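Local coordinates for 3-keto-5-aminohexanoate cleavage protein (Archaeoglobus fulgidus, PDB 3LOT) that probably cleaves beta-keto acids such as 3-keto-5-aminohexanoate, as a zinc-dependent member of the beta-keto acid cleavage enzyme family, at the interface of chains A and B. Residues are numbered along the deposited sequence; one frame, centred on the assembly and turned at random. Chains: chain A/B, uncharacterized protein.

The interface of chains A and B. Residues chain A 117-118, 152-154, 183; chain B 120, 146.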
loop_
_atom_site.group_PDB
_atom_site.type_symbol
_atom_site.label_atom_id
_atom_site.label_comp_id
_atom_site.label_asym_id
_atom_site.label_seq_id
_atom_site.Cartn_x
_atom_site.Cartn_y
_atom_site.Cartn_z
ATOM N N GLY A 117 3.487 -15.938 17.450
ATOM C CA GLY A 117 2.443 -16.840 17.044
ATOM C C GLY A 117 2.874 -18.234 16.612
ATOM O O GLY A 117 4.075 -18.535 16.378
ATOM N N SER A 118 1.889 -19.114 16.569
ATOM C CA SER A 118 2.094 -20.466 16.052
ATOM C C SER A 118 2.134 -20.426 14.536
ATOM O O SER A 118 1.351 -19.721 13.917
ATOM C CB SER A 118 0.987 -21.386 16.572
ATOM O OG SER A 118 1.000 -21.430 18.015
ATOM N N ASN A 152 3.466 -21.383 19.482
ATOM C CA ASN A 152 3.425 -20.286 20.427
ATOM C C ASN A 152 1.995 -19.800 20.548
ATOM O O ASN A 152 1.595 -18.793 19.915
ATOM C CB ASN A 152 4.323 -19.130 19.988
ATOM C CG ASN A 152 5.709 -19.562 19.660
ATOM O OD1 ASN A 152 6.569 -19.669 20.555
ATOM N ND2 ASN A 152 5.962 -19.836 18.359
ATOM N N THR A 153 1.235 -20.497 21.399
ATOM C CA THR A 153 -0.187 -20.199 21.650
ATOM C C THR A 153 -0.370 -19.005 22.588
ATOM O O THR A 153 0.540 -18.612 23.369
ATOM C CB THR A 153 -0.906 -21.441 22.250
ATOM O OG1 THR A 153 -0.427 -21.700 23.577
ATOM C CG2 THR A 153 -0.638 -22.726 21.385
ATOM N N PHE A 154 -1.565 -18.427 22.537
ATOM C CA PHE A 154 -1.925 -17.353 23.446
ATOM C C PHE A 154 -1.702 -17.747 24.908
ATOM O O PHE A 154 -1.158 -16.954 25.668
ATOM C CB PHE A 154 -3.338 -16.814 23.191
ATOM C CG PHE A 154 -3.441 -16.001 21.941
ATOM C CD1 PHE A 154 -2.922 -14.703 21.877
ATOM C CD2 PHE A 154 -4.031 -16.538 20.787
ATOM C CE1 PHE A 154 -2.977 -13.996 20.705
ATOM C CE2 PHE A 154 -4.121 -15.830 19.678
ATOM C CZ PHE A 154 -3.579 -14.559 19.600
ATOM N N ASN A 183 -1.608 -10.143 16.861
ATOM C CA ASN A 183 -1.448 -10.838 18.123
ATOM C C ASN A 183 -0.715 -9.971 19.138
ATOM O O ASN A 183 -1.081 -9.950 20.308
ATOM C CB ASN A 183 -0.670 -12.127 17.966
ATOM C CG ASN A 183 -1.346 -13.164 17.088
ATOM O OD1 ASN A 183 -2.539 -13.085 16.762
ATOM N ND2 ASN A 183 -0.556 -14.211 16.734
ATOM N N ASN B 120 -2.544 -19.856 15.501
ATOM C CA ASN B 120 -3.435 -19.718 16.655
ATOM C C ASN B 120 -4.832 -19.339 16.081
ATOM O O ASN B 120 -4.940 -18.689 15.037
ATOM C CB ASN B 120 -2.938 -18.647 17.610
ATOM C CG ASN B 120 -1.628 -19.029 18.312
ATOM O OD1 ASN B 120 -1.237 -20.185 18.350
ATOM N ND2 ASN B 120 -0.990 -18.043 18.931
ATOM N N ARG B 146 -7.761 -21.255 23.504
ATOM C CA ARG B 146 -6.621 -20.482 24.024
ATOM C C ARG B 146 -5.274 -21.232 23.829
ATOM O O ARG B 146 -4.241 -20.585 23.678
ATOM C CB ARG B 146 -6.786 -20.157 25.505
ATOM C CG ARG B 146 -5.833 -19.033 25.991
ATOM C CD ARG B 146 -5.750 -18.974 27.519
ATOM N NE ARG B 146 -7.060 -18.767 28.163
ATOM C CZ ARG B 146 -7.542 -17.598 28.561
ATOM N NH1 ARG B 146 -6.855 -16.465 28.398
ATOM N NH2 ARG B 146 -8.749 -17.541 29.094
HETATM O O HOH W 1 -3.804 -19.755 21.068
HETATM O O HOH W 2 -0.533 -17.960 15.254
#
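B:Asn120 pushes its side chain into a notch of chain A, and both ends of its amide are gripped there. The carbonyl OD1 takes the hydroxyl OG of A:Ser118 at 2.6 Å, the donor tilted 28° from the carbonyl plane. On the other end, ND2 gives a fairly straight bond (162° at H) to the backbone O of A:Asn152 at 2.9 Å, nearly within the plane of its own amide. Two partners of opposite character therefore fix which way round the amide sits.

One wall of the notch is A:Phe154, at the start of helix 154-167. Its ring, turned 51° from the amide plane, has B:Asn120 ND2 above one face, offset toward the rim, while the ring edge atom CE2 lies 3.7 Å from B:Asn120 CB. A:Thr153 packs against the amide through its backbone CA, 3.8 Å from B:Asn120 CG.

Behind this first shell, A:Ser118 OG, anti to its carbonyl carbon, also accepts a hydrogen bond from the backbone N-H of A:Asn152, so one hydroxyl joins the bonds of the two chains. A:Asn152 ND2 reaches back to A:Gly117 O at 3.0 Å, from above the carbonyl plane, tying the two loops that form the notch. Waters complete the join: one links B:Asn120 N to A:Ser118 O, another links A:Phe154 N, at the helix start, to B:Arg146 O.

The patch recurs with the chains exchanged in this two-fold interface, so a short strand of each subunit is pinned to its neighbour's loops. It probably contributes to holding the pair together within the deposited tetramer.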